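Fat acid-binding protein (Eubacterium ventriosum, PDB 3NYI) holds a stearic acid molecule and, as a member of the DegV family, probably serves in lipid binding. Local coordinates at residues E71-V76 / C89-T94; A132-Q137 / S153-L158; L171-M176 / T280-I285; A186-L191 / I204-I209; K225-E230 / L287-K292. All coordinates share one frame; numbering follows the deposited sequence.

Contact 1: E71-V76 / C89-T94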
# COMPACT_ATOMS: atom_id res chain seq x y z
N GLU A 71 -18.79 -10.09 -3.13
CA GLU A 71 -19.90 -9.31 -3.70
C GLU A 71 -19.54 -7.84 -3.93
O GLU A 71 -20.00 -7.23 -4.91
CB GLU A 71 -21.15 -9.37 -2.81
CG GLU A 71 -21.67 -10.77 -2.57
CD GLU A 71 -22.38 -10.89 -1.23
OE1 GLU A 71 -23.52 -11.41 -1.19
OE2 GLU A 71 -21.80 -10.46 -0.21
N SER A 72 -18.72 -7.27 -3.05
CA SER A 72 -18.26 -5.88 -3.18
C SER A 72 -17.46 -5.64 -4.46
O SER A 72 -17.69 -4.67 -5.19
CB SER A 72 -17.41 -5.47 -1.98
OG SER A 72 -18.22 -5.33 -0.83
N TYR A 73 -16.50 -6.52 -4.72
CA TYR A 73 -15.78 -6.49 -5.98
C TYR A 73 -16.74 -6.73 -7.15
O TYR A 73 -16.70 -6.01 -8.14
CB TYR A 73 -14.72 -7.58 -6.00
CG TYR A 73 -13.41 -7.23 -5.32
CD1 TYR A 73 -12.99 -7.90 -4.18
CD2 TYR A 73 -12.58 -6.24 -5.84
CE1 TYR A 73 -11.77 -7.59 -3.57
CE2 TYR A 73 -11.37 -5.92 -5.24
CZ TYR A 73 -10.97 -6.61 -4.10
OH TYR A 73 -9.76 -6.28 -3.52
N ALA A 74 -17.59 -7.75 -7.03
CA ALA A 74 -18.45 -8.16 -8.13
C ALA A 74 -19.37 -7.03 -8.60
O ALA A 74 -19.54 -6.82 -9.80
CB ALA A 74 -19.28 -9.39 -7.74
N ASP A 75 -19.97 -6.30 -7.66
CA ASP A 75 -20.84 -5.18 -8.01
C ASP A 75 -20.09 -4.08 -8.77
O ASP A 75 -20.62 -3.48 -9.71
CB ASP A 75 -21.54 -4.62 -6.77
CG ASP A 75 -22.58 -5.59 -6.18
OD1 ASP A 75 -22.97 -6.58 -6.84
OD2 ASP A 75 -23.01 -5.35 -5.04
N VAL A 76 -18.85 -3.81 -8.39
CA VAL A 76 -18.03 -2.84 -9.13
C VAL A 76 -17.69 -3.37 -10.52
O VAL A 76 -17.90 -2.69 -11.52
CB VAL A 76 -16.75 -2.47 -8.34
CG1 VAL A 76 -15.82 -1.60 -9.19
CG2 VAL A 76 -17.13 -1.78 -7.04
N CYS A 89 -7.88 -4.47 -12.04
CA CYS A 89 -8.05 -4.38 -10.60
C CYS A 89 -6.80 -4.78 -9.82
O CYS A 89 -6.32 -5.91 -9.97
CB CYS A 89 -9.24 -5.26 -10.18
SG CYS A 89 -9.55 -5.29 -8.42
N PHE A 90 -6.27 -3.87 -9.00
CA PHE A 90 -5.08 -4.14 -8.17
C PHE A 90 -5.47 -4.43 -6.73
O PHE A 90 -6.34 -3.78 -6.16
CB PHE A 90 -4.14 -2.93 -8.16
CG PHE A 90 -3.57 -2.60 -9.49
CD1 PHE A 90 -2.29 -3.04 -9.84
CD2 PHE A 90 -4.28 -1.83 -10.40
CE1 PHE A 90 -1.75 -2.73 -11.07
CE2 PHE A 90 -3.74 -1.51 -11.64
CZ PHE A 90 -2.47 -1.97 -11.98
N THR A 91 -4.79 -5.39 -6.11
CA THR A 91 -5.06 -5.69 -4.71
C THR A 91 -3.76 -5.68 -3.94
O THR A 91 -2.67 -5.76 -4.51
CB THR A 91 -5.69 -7.09 -4.52
OG1 THR A 91 -4.73 -8.10 -4.82
CG2 THR A 91 -6.88 -7.27 -5.44
N ILE A 92 -3.91 -5.59 -2.62
CA ILE A 92 -2.78 -5.74 -1.71
C ILE A 92 -2.14 -7.11 -1.95
O ILE A 92 -2.80 -8.05 -2.43
CB ILE A 92 -3.28 -5.59 -0.25
CG1 ILE A 92 -2.11 -5.41 0.73
CG2 ILE A 92 -4.17 -6.80 0.14
CD1 ILE A 92 -2.57 -5.12 2.20
N THR A 93 -0.85 -7.25 -1.62
CA THR A 93 -0.15 -8.54 -1.74
C THR A 93 -0.94 -9.72 -1.15
O THR A 93 -1.50 -9.63 -0.07
CB THR A 93 1.25 -8.51 -1.09
OG1 THR A 93 1.81 -9.82 -1.11
CG2 THR A 93 1.17 -8.02 0.35
N THR A 94 -0.96 -10.83 -1.89
CA THR A 94 -1.67 -12.03 -1.44
C THR A 94 -1.06 -12.58 -0.17
O THR A 94 -1.69 -13.38 0.52
CB THR A 94 -1.60 -13.16 -2.48
OG1 THR A 94 -0.24 -13.31 -2.91
CG2 THR A 94 -2.46 -12.84 -3.66

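Contact 2: A132-Q137 / S153-L158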
# COMPACT_ATOMS: atom_id res chain seq x y z
N ALA A 132 0.26 2.21 -4.26
CA ALA A 132 -0.05 3.48 -4.93
C ALA A 132 0.94 3.79 -6.08
O ALA A 132 0.54 4.20 -7.18
CB ALA A 132 -0.07 4.62 -3.91
N LEU A 133 2.23 3.57 -5.82
CA LEU A 133 3.26 3.78 -6.87
C LEU A 133 3.04 2.88 -8.09
O LEU A 133 3.21 3.32 -9.23
CB LEU A 133 4.66 3.55 -6.30
CG LEU A 133 5.15 4.68 -5.39
CD1 LEU A 133 6.40 4.26 -4.62
CD2 LEU A 133 5.40 5.96 -6.21
N LEU A 134 2.68 1.62 -7.85
CA LEU A 134 2.45 0.71 -8.96
C LEU A 134 1.22 1.12 -9.76
O LEU A 134 1.26 1.15 -10.99
CB LEU A 134 2.29 -0.74 -8.47
CG LEU A 134 2.09 -1.76 -9.60
CD1 LEU A 134 3.39 -1.94 -10.40
CD2 LEU A 134 1.62 -3.11 -9.04
N ILE A 135 0.12 1.42 -9.08
CA ILE A 135 -1.05 1.87 -9.78
C ILE A 135 -0.73 3.11 -10.61
O ILE A 135 -1.11 3.22 -11.77
CB ILE A 135 -2.19 2.18 -8.80
CG1 ILE A 135 -2.72 0.87 -8.22
CG2 ILE A 135 -3.29 2.91 -9.52
CD1 ILE A 135 -3.57 1.06 -6.92
N ASP A 136 -0.01 4.03 -10.01
CA ASP A 136 0.39 5.25 -10.71
C ASP A 136 1.27 4.99 -11.94
O ASP A 136 1.12 5.65 -12.96
CB ASP A 136 1.05 6.24 -9.75
CG ASP A 136 1.35 7.57 -10.41
OD1 ASP A 136 0.41 8.23 -10.91
OD2 ASP A 136 2.55 7.93 -10.47
N GLN A 137 2.17 4.01 -11.87
CA GLN A 137 2.94 3.66 -13.06
C GLN A 137 1.98 3.17 -14.15
O GLN A 137 2.13 3.52 -15.31
CB GLN A 137 4.01 2.61 -12.77
CG GLN A 137 5.22 3.16 -12.02
CD GLN A 137 5.98 4.21 -12.83
OE1 GLN A 137 6.32 3.97 -13.98
NE2 GLN A 137 6.23 5.37 -12.23
N SER A 153 3.49 -6.03 -20.08
CA SER A 153 4.84 -6.56 -20.31
C SER A 153 5.89 -5.88 -19.42
O SER A 153 7.04 -6.33 -19.37
CB SER A 153 5.24 -6.41 -21.78
OG SER A 153 5.67 -5.09 -22.05
N LYS A 154 5.52 -4.80 -18.75
CA LYS A 154 6.45 -4.13 -17.84
C LYS A 154 6.11 -4.38 -16.38
O LYS A 154 6.89 -4.05 -15.48
CB LYS A 154 6.50 -2.63 -18.12
CG LYS A 154 6.89 -2.31 -19.56
CD LYS A 154 6.97 -0.82 -19.80
CE LYS A 154 7.17 -0.52 -21.29
NZ LYS A 154 8.34 -1.24 -21.85
N LEU A 155 4.94 -4.96 -16.15
CA LEU A 155 4.44 -5.12 -14.78
C LEU A 155 5.38 -5.91 -13.85
O LEU A 155 5.61 -5.49 -12.73
CB LEU A 155 3.06 -5.77 -14.80
CG LEU A 155 2.26 -5.54 -13.52
CD1 LEU A 155 1.80 -4.08 -13.47
CD2 LEU A 155 1.08 -6.49 -13.47
N ASP A 156 5.90 -7.05 -14.30
CA ASP A 156 6.76 -7.86 -13.44
C ASP A 156 7.97 -7.09 -12.94
O ASP A 156 8.29 -7.12 -11.75
CB ASP A 156 7.23 -9.12 -14.17
CG ASP A 156 6.14 -10.17 -14.31
OD1 ASP A 156 5.06 -10.00 -13.71
OD2 ASP A 156 6.38 -11.17 -15.03
N ALA A 157 8.67 -6.44 -13.86
CA ALA A 157 9.85 -5.67 -13.51
C ALA A 157 9.50 -4.52 -12.55
O ALA A 157 10.24 -4.24 -11.60
CB ALA A 157 10.55 -5.14 -14.77
N LEU A 158 8.37 -3.86 -12.80
CA LEU A 158 7.93 -2.78 -11.91
C LEU A 158 7.72 -3.32 -10.49
O LEU A 158 8.21 -2.74 -9.50
CB LEU A 158 6.64 -2.15 -12.42
CG LEU A 158 6.78 -1.22 -13.62
CD1 LEU A 158 5.41 -0.75 -14.13
CD2 LEU A 158 7.66 -0.05 -13.24

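Contact 3: L171-M176 / T280-I285. With STE (stearic acid), chain C.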
# COMPACT_ATOMS: atom_id res chain seq x y z
N LEU A 171 6.23 -3.52 18.11
CA LEU A 171 5.92 -4.75 17.37
C LEU A 171 4.53 -5.28 17.73
O LEU A 171 4.08 -6.26 17.14
CB LEU A 171 6.95 -5.84 17.68
CG LEU A 171 8.35 -5.71 17.08
CD1 LEU A 171 9.12 -7.01 17.32
CD2 LEU A 171 8.25 -5.44 15.60
N ASP A 172 3.88 -4.65 18.70
CA ASP A 172 2.62 -5.16 19.26
C ASP A 172 1.54 -5.43 18.21
O ASP A 172 0.93 -6.50 18.20
CB ASP A 172 2.07 -4.20 20.32
CG ASP A 172 3.02 -4.00 21.49
OD1 ASP A 172 3.90 -4.87 21.71
OD2 ASP A 172 2.89 -2.97 22.19
N TYR A 173 1.30 -4.46 17.34
CA TYR A 173 0.25 -4.61 16.34
C TYR A 173 0.59 -5.62 15.25
O TYR A 173 -0.27 -6.40 14.83
CB TYR A 173 -0.11 -3.25 15.74
CG TYR A 173 -0.54 -2.22 16.78
CD1 TYR A 173 -1.88 -2.09 17.14
CD2 TYR A 173 0.39 -1.38 17.39
CE1 TYR A 173 -2.28 -1.14 18.09
CE2 TYR A 173 -0.00 -0.43 18.33
CZ TYR A 173 -1.35 -0.31 18.67
OH TYR A 173 -1.77 0.63 19.61
N LEU A 174 1.83 -5.60 14.77
CA LEU A 174 2.28 -6.57 13.78
C LEU A 174 2.10 -7.99 14.29
O LEU A 174 1.62 -8.85 13.56
CB LEU A 174 3.76 -6.35 13.41
CG LEU A 174 4.04 -5.12 12.54
CD1 LEU A 174 5.54 -4.83 12.45
CD2 LEU A 174 3.44 -5.33 11.14
N LYS A 175 2.51 -8.26 15.53
CA LYS A 175 2.39 -9.61 16.07
C LYS A 175 0.93 -9.99 16.26
O LYS A 175 0.50 -11.06 15.85
CB LYS A 175 3.15 -9.75 17.39
CG LYS A 175 2.90 -11.07 18.12
CD LYS A 175 3.92 -11.31 19.24
CE LYS A 175 3.69 -12.64 19.96
NZ LYS A 175 2.42 -12.64 20.75
N MSE A 176 0.16 -9.09 16.86
CA MSE A 176 -1.24 -9.39 17.16
C MSE A 176 -2.04 -9.64 15.88
O MSE A 176 -2.93 -10.49 15.85
CB MSE A 176 -1.86 -8.27 17.99
CG MSE A 176 -3.12 -8.65 18.72
SE MSE A 176 -2.91 -9.95 20.17
CE MSE A 176 -1.00 -10.30 20.21
N THR A 280 0.27 -1.97 11.81
CA THR A 280 1.53 -1.34 12.22
C THR A 280 1.44 -0.63 13.55
O THR A 280 2.46 -0.40 14.20
CB THR A 280 2.03 -0.28 11.21
OG1 THR A 280 1.05 0.76 11.08
CG2 THR A 280 2.29 -0.92 9.85
N GLY A 281 0.22 -0.27 13.95
CA GLY A 281 0.03 0.70 15.01
C GLY A 281 -0.08 2.08 14.38
O GLY A 281 0.11 2.23 13.18
N PRO A 282 -0.36 3.10 15.20
CA PRO A 282 -0.61 4.43 14.65
C PRO A 282 0.66 5.21 14.30
O PRO A 282 0.53 6.35 13.84
CB PRO A 282 -1.33 5.17 15.80
CG PRO A 282 -1.20 4.29 17.02
CD PRO A 282 -0.35 3.10 16.67
N TYR A 283 1.85 4.64 14.47
CA TYR A 283 3.07 5.42 14.21
C TYR A 283 4.01 4.92 13.10
O TYR A 283 5.23 5.01 13.25
CB TYR A 283 3.86 5.62 15.51
CG TYR A 283 2.98 6.13 16.62
CD1 TYR A 283 2.39 7.39 16.53
CD2 TYR A 283 2.71 5.36 17.74
CE1 TYR A 283 1.57 7.86 17.54
CE2 TYR A 283 1.89 5.82 18.75
CZ TYR A 283 1.33 7.07 18.65
OH TYR A 283 0.51 7.54 19.65
N PRO A 284 3.47 4.43 11.98
CA PRO A 284 4.39 4.04 10.90
C PRO A 284 4.90 5.26 10.15
O PRO A 284 4.18 6.26 10.07
CB PRO A 284 3.50 3.22 9.96
CG PRO A 284 2.08 3.71 10.23
CD PRO A 284 2.07 4.50 11.52
N ILE A 285 6.12 5.20 9.62
CA ILE A 285 6.62 6.29 8.79
C ILE A 285 7.72 5.74 7.89
O ILE A 285 8.51 4.89 8.31
CB ILE A 285 7.15 7.46 9.64
CG1 ILE A 285 7.56 8.63 8.74
CG2 ILE A 285 8.29 7.01 10.56
CD1 ILE A 285 7.62 9.97 9.46
C1 STE C . -7.20 -8.29 5.68
O1 STE C . -7.37 -9.09 4.81
O2 STE C . -7.71 -8.48 6.74
C2 STE C . -6.16 -7.17 5.50
C3 STE C . -4.83 -7.54 6.19
C4 STE C . -3.83 -6.36 6.10
C5 STE C . -2.42 -6.78 6.56
C6 STE C . -1.46 -5.57 6.51
C7 STE C . -0.06 -5.94 7.06
C8 STE C . 0.89 -4.73 6.84
C9 STE C . 2.30 -5.02 7.39
C10 STE C . 3.17 -3.74 7.22
C11 STE C . 3.59 -3.63 5.75
C12 STE C . 3.34 -2.25 5.09
C13 STE C . 3.26 -1.07 6.06
C14 STE C . 4.14 0.06 5.45
C15 STE C . 3.84 1.43 6.11
C16 STE C . 4.97 2.41 5.74
C17 STE C . 4.64 3.10 4.39
C18 STE C . 5.67 4.22 4.08
O HOH W 1 3.26 -3.01 15.38

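Contact 4: A186-L191 / I204-I209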
# COMPACT_ATOMS: atom_id res chain seq x y z
N ALA A 186 14.85 -12.73 17.61
CA ALA A 186 15.31 -12.60 18.98
C ALA A 186 15.63 -11.13 19.26
O ALA A 186 15.20 -10.58 20.27
CB ALA A 186 16.52 -13.48 19.23
N ALA A 187 16.36 -10.51 18.35
CA ALA A 187 16.76 -9.11 18.50
C ALA A 187 15.58 -8.13 18.61
O ALA A 187 15.60 -7.23 19.45
CB ALA A 187 17.70 -8.69 17.37
N THR A 188 14.55 -8.30 17.79
CA THR A 188 13.44 -7.36 17.80
C THR A 188 12.49 -7.60 18.97
O THR A 188 11.65 -6.75 19.29
CB THR A 188 12.63 -7.34 16.46
OG1 THR A 188 11.98 -8.61 16.25
CG2 THR A 188 13.54 -7.01 15.28
N GLY A 189 12.63 -8.75 19.63
CA GLY A 189 11.74 -9.10 20.72
C GLY A 189 12.18 -8.47 22.04
O GLY A 189 11.47 -8.54 23.04
N LYS A 190 13.35 -7.85 22.03
CA LYS A 190 13.90 -7.25 23.24
C LYS A 190 13.17 -5.95 23.62
O LYS A 190 12.67 -5.22 22.76
CB LYS A 190 15.41 -7.02 23.10
CG LYS A 190 16.25 -8.11 23.76
CD LYS A 190 17.09 -8.88 22.76
CE LYS A 190 18.02 -9.87 23.46
NZ LYS A 190 19.10 -9.20 24.23
N LEU A 191 13.10 -5.68 24.92
CA LEU A 191 12.39 -4.51 25.42
C LEU A 191 12.97 -3.20 24.86
O LEU A 191 14.18 -2.96 24.94
CB LEU A 191 12.43 -4.49 26.95
CG LEU A 191 11.85 -3.24 27.64
CD1 LEU A 191 10.37 -3.13 27.34
CD2 LEU A 191 12.10 -3.28 29.15
N ILE A 204 7.29 -8.62 4.10
CA ILE A 204 8.21 -7.81 4.92
C ILE A 204 9.38 -8.59 5.52
O ILE A 204 9.26 -9.77 5.83
CB ILE A 204 7.48 -7.02 6.03
CG1 ILE A 204 6.52 -7.93 6.80
CG2 ILE A 204 6.68 -5.85 5.41
CD1 ILE A 204 5.80 -7.20 7.95
N GLY A 205 10.50 -7.90 5.69
CA GLY A 205 11.69 -8.47 6.29
C GLY A 205 12.41 -7.41 7.11
O GLY A 205 12.10 -6.22 7.01
N LEU A 206 13.37 -7.84 7.92
CA LEU A 206 14.04 -6.93 8.84
C LEU A 206 15.22 -6.25 8.14
O LEU A 206 16.07 -6.93 7.56
CB LEU A 206 14.51 -7.69 10.08
CG LEU A 206 15.00 -6.85 11.27
CD1 LEU A 206 13.88 -5.97 11.84
CD2 LEU A 206 15.57 -7.77 12.35
N GLY A 207 15.27 -4.92 8.18
CA GLY A 207 16.38 -4.19 7.59
C GLY A 207 17.30 -3.51 8.59
O GLY A 207 18.27 -2.87 8.20
N GLY A 208 17.00 -3.64 9.88
CA GLY A 208 17.78 -2.99 10.93
C GLY A 208 16.97 -2.88 12.21
O GLY A 208 15.80 -3.28 12.24
N ILE A 209 17.58 -2.37 13.28
CA ILE A 209 16.86 -2.13 14.54
C ILE A 209 17.32 -0.84 15.21
O ILE A 209 18.31 -0.23 14.80
CB ILE A 209 17.01 -3.28 15.58
CG1 ILE A 209 18.44 -3.32 16.14
CG2 ILE A 209 16.58 -4.62 15.00
CD1 ILE A 209 19.49 -3.68 15.13

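Contact 5: K225-E230 / L287-K292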
# COMPACT_ATOMS: atom_id res chain seq x y z
N LYS A 225 18.83 4.57 0.84
CA LYS A 225 19.89 5.20 0.06
C LYS A 225 20.79 4.16 -0.60
O LYS A 225 21.14 4.28 -1.78
CB LYS A 225 20.71 6.15 0.91
CG LYS A 225 21.85 6.84 0.12
CD LYS A 225 22.63 7.84 0.97
CE LYS A 225 23.92 8.29 0.25
NZ LYS A 225 23.67 8.62 -1.18
N LYS A 226 21.13 3.13 0.17
CA LYS A 226 21.90 2.00 -0.34
C LYS A 226 21.21 1.32 -1.53
O LYS A 226 21.83 1.03 -2.54
CB LYS A 226 22.15 1.00 0.79
CG LYS A 226 22.84 -0.28 0.35
CD LYS A 226 22.99 -1.26 1.52
CE LYS A 226 23.78 -2.50 1.11
NZ LYS A 226 25.15 -2.13 0.65
N TYR A 227 19.91 1.07 -1.41
CA TYR A 227 19.18 0.45 -2.49
C TYR A 227 19.11 1.35 -3.73
O TYR A 227 19.32 0.90 -4.86
CB TYR A 227 17.75 0.11 -2.02
CG TYR A 227 16.89 -0.45 -3.11
CD1 TYR A 227 17.03 -1.78 -3.51
CD2 TYR A 227 15.92 0.34 -3.75
CE1 TYR A 227 16.24 -2.31 -4.52
CE2 TYR A 227 15.11 -0.20 -4.76
CZ TYR A 227 15.28 -1.53 -5.14
OH TYR A 227 14.49 -2.08 -6.13
N LEU A 228 18.82 2.63 -3.52
CA LEU A 228 18.73 3.55 -4.66
C LEU A 228 20.09 3.73 -5.34
O LEU A 228 20.17 3.74 -6.57
CB LEU A 228 18.15 4.91 -4.24
CG LEU A 228 16.66 4.83 -3.87
CD1 LEU A 228 16.19 6.14 -3.26
CD2 LEU A 228 15.82 4.47 -5.10
N ASP A 229 21.15 3.84 -4.55
CA ASP A 229 22.48 3.99 -5.11
C ASP A 229 22.90 2.78 -5.93
O ASP A 229 23.51 2.91 -7.00
CB ASP A 229 23.50 4.29 -4.02
CG ASP A 229 23.31 5.67 -3.43
OD1 ASP A 229 22.49 6.44 -4.00
OD2 ASP A 229 23.95 5.98 -2.40
N GLU A 230 22.56 1.59 -5.44
CA GLU A 230 22.86 0.36 -6.17
C GLU A 230 22.16 0.31 -7.51
O GLU A 230 22.73 -0.15 -8.49
CB GLU A 230 22.49 -0.88 -5.35
CG GLU A 230 23.42 -1.16 -4.18
CD GLU A 230 22.91 -2.26 -3.26
OE1 GLU A 230 21.77 -2.74 -3.47
OE2 GLU A 230 23.65 -2.64 -2.33
N LEU A 287 9.19 5.44 3.38
CA LEU A 287 9.15 5.86 2.00
C LEU A 287 9.05 4.63 1.11
O LEU A 287 9.46 3.54 1.50
CB LEU A 287 10.39 6.70 1.63
CG LEU A 287 11.74 5.98 1.61
CD1 LEU A 287 12.67 6.64 0.61
CD2 LEU A 287 12.36 6.00 3.00
N GLY A 288 8.46 4.82 -0.06
CA GLY A 288 8.37 3.79 -1.07
C GLY A 288 9.04 4.26 -2.35
O GLY A 288 9.11 5.46 -2.64
N VAL A 289 9.57 3.31 -3.11
CA VAL A 289 10.20 3.66 -4.38
C VAL A 289 9.76 2.64 -5.41
O VAL A 289 9.39 1.51 -5.07
CB VAL A 289 11.75 3.67 -4.28
CG1 VAL A 289 12.19 4.49 -3.09
CG2 VAL A 289 12.30 2.23 -4.20
N ILE A 290 9.81 3.04 -6.67
CA ILE A 290 9.53 2.11 -7.76
C ILE A 290 10.23 2.61 -9.00
O ILE A 290 10.47 3.81 -9.13
CB ILE A 290 8.00 1.97 -8.03
CG1 ILE A 290 7.69 0.70 -8.82
CG2 ILE A 290 7.48 3.21 -8.76
CD1 ILE A 290 6.16 0.33 -8.87
N ARG A 291 10.56 1.70 -9.91
CA ARG A 291 11.24 2.08 -11.15
C ARG A 291 10.28 2.87 -12.03
O ARG A 291 9.09 2.58 -12.06
CB ARG A 291 11.72 0.86 -11.93
CG ARG A 291 13.06 0.29 -11.50
CD ARG A 291 14.19 1.22 -11.89
NE ARG A 291 14.37 1.27 -13.34
CZ ARG A 291 15.23 0.52 -14.01
NH1 ARG A 291 15.99 -0.37 -13.37
NH2 ARG A 291 15.33 0.64 -15.32
N LYS A 292 10.80 3.86 -12.75
CA LYS A 292 10.00 4.53 -13.78
C LYS A 292 9.87 3.59 -14.97
O LYS A 292 10.88 3.13 -15.51
CB LYS A 292 10.65 5.83 -14.24
CG LYS A 292 11.00 6.80 -13.14
CD LYS A 292 12.10 7.74 -13.67
CE LYS A 292 12.29 8.96 -12.79
NZ LYS A 292 13.24 9.91 -13.43

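Contact 1: E71-V76 / C89-T94
C89 meets Y73 where helix 70-81 lies against strand 87-91. This is the helix-on-sheet packing of an α/β domain, and strand 87-91 runs parallel to its neighbours 6-10 and 119-123. The C89 side chain points at the helix. Its SG sits 3.7 Å from Y73 CE2, a sulfur-aromatic contact. The sulfur is 4.8 Å from the centroid of the Y73 ring and 63° off the ring normal, so the approach is oblique. SG gets there by standing anti to its own backbone N (chi1 178°). F90 is turned the other way. Its ring leaves the helix and packs against helix 128-143, on the far face of the sheet. T91 faces the helix again, and only its methyl touches. T91 CG2 lies 3.6 Å from Y73 OH, and the two side chains cross at about a right angle. The hydroxyl of Y73 is hydrogen-bonded to S99 OG, which fixes the buried polar end of the ring. I92 N bonds to D10 OD2. T91 OG1 donates to I92 O at 3.1 Å, and the donor is tilted 33° from the carbonyl plane.

Contact 2: A132-Q137 / S153-L158
Q137 N donates to L133 O at 2.9 Å, a regular helical bond in helix 128-143. Q137 CB faces L158 of the next helix, 148-161. The two helices form an antiparallel helical hairpin. Their segments run at 155° to each other, with the axes 11.1 Å apart. Leucine side chains span most of that gap, and no hydrogen bond crosses it. Q137 touches with the base of its side chain: CB lies 3.9 Å from L158 CD1. Beyond that the chain bends at chi2 (-64°), and the amide leaves the helix pair. Its OE1 is hydrogen-bonded to the backbone N of Y293, so the carbonyl oxygen of the amide has a partner near the chain's C-terminus. L134 lies one turn earlier on the same helix. Its CG is anti to the backbone N (chi1 -178°), which carries the branch across to helix 148-161. One methyl does the touching there. L134 also packs on I290 of strand 285-291, so the hairpin rests on that sheet. L134 CD1 lies 3.8 Å from L158 CB. The same methyl is 4.1 Å from L155 CD1, and the L134 and L155 side chains cross at about a right angle.

Contact 3: L171-M176 / T280-I285
Y173 lays one face of its ring on the backbone of G281. G281 CA sits over that face, offset toward the rim, as in a CH-pi contact. The shortest carbon distance in this pair is too small to be real, so the exact depth is doubtful. P282 crosses the ring at about a right angle. P282 CD is 3.9 Å from Y173 CE2 and approaches obliquely. The F62 ring also meets Y173. Water joins the two backbones. Water 1 accepts from L174 N at 3.0 Å and donates to T280 O at 3.0 Å. It also lies in plane at the Y173 ring edge. The contact joins helix 172-177 to the turn ending helix 274-280, both lining the fatty-acid pocket of this DegV-family protein. G281 is the first residue to leave that helix, with a positive phi of 92°. A side-chain hydrogen bond steadies this turn. T280 OG1 donates to G281 O at 2.7 Å, in the carbonyl plane and on a lone pair. Apolar contacts reach the stearic acid. L174 CD2 lies 3.9 Å from its C9. T280 points its CB away from helix 172-177, and T280 CG2 is 3.9 Å from C13 of the same acyl chain.

Contact 4: A186-L191 / I204-I209
T188 turns its methyl to both L206 and I209 of strand 203-210. Of the three it has the most surface buried here. T188 CG2 lies 3.6 Å from L206 CD1 and just as near to L206 CD2. The T188 and L206 side chains reach toward each other, tip to tip, so the methyl faces the fork of the leucine. The orientation of the threonine follows from chi1 of 65°: OG1 stands between the backbone N and the carbonyl carbon, and CG2 is anti to the carbonyl carbon. The hydroxyl stays within its own loop. It is hydrogen-bonded to V183 O and to the N of T185, two bonds that fix the rotation of the side chain and send the methyl to the strand. I209 is the second partner by area. Its branch methyl does the work, with I209 CG2 at 3.9 Å from T188 CG2. I209 is itself an exposed residue. L206 meets T188 with both terminal methyls and also packs on P195 and T185. No hydrogen bond joins the two segments. L206 and I209 are three residues apart, yet both direct their CB toward the loop. In a regular strand such residues would face opposite sides. Here G207 and G208 both lie opposite V196 of the antiparallel strand 194-200, and this extra residue is a classic beta bulge.

Contact 5: K225-E230 / L287-K292
V289 offers its two methyls to two neighbouring residues of helix 213-231. The contact across the segments is wholly apolar. V289 CG2 lies 3.8 Å from Y227 CE2, at an oblique approach to the ring. The valine and tyrosine side chains slide past each other in opposite directions. Y227 extends over the strand because its CG is anti to the backbone N (chi1 176°). The other methyl serves the next helix residue: V289 CG1 is 4.1 Å from L228 CD2. L228 also packs on F236 and on L260 of helix 246-260. Hydrogen bonding is left to partners outside the pair. The hydroxyl of Y227 bonds to the backbone O of S161, just before strand 163-167. The OG of S161 bonds in turn to the backbone N of R291. Tyrosine and strand end are thus both tied to one serine. Two salt bridges lie on the helix, each joining residues one turn apart. D229 OD2 accepts from K225 NZ at 2.9 Å with its syn lone pair, on the side of OD1. The pair K226 NZ to E230 OE2 is weak, at 3.4 Å. Neither takes part in the contact with the strand. Strand 285-291 lies between antiparallel neighbours 163-167 and 236-242. Helix 213-231 covers the face to which V289 points, while I290 turns to helix 128-143 on the other: a sheet layered between helices, as in an α/β sandwich.

Overall arrangement
Contacts 1 and 2 meet through F90, whose CE1 is 4.0 Å from L134 CD2; their centres are about 17 Å apart. Contact 2 in turn touches contact 5, where L133 CD1 lies 3.5 Å from G288 C. Helix 128-143 therefore links the two mixed sheets. Contacts 3 and 4 lie side by side, with centres about 13 Å apart, and contact 4 falls within the chain between the segments of contact 3. L171 packs on T188 there. Contact 3 touches the stearic acid directly, as do I204 of contact 4 and L287 of contact 5; S97 and T65 are hydrogen-bonded to it. The side chain of Y73 is about 9 Å from the stearic acid.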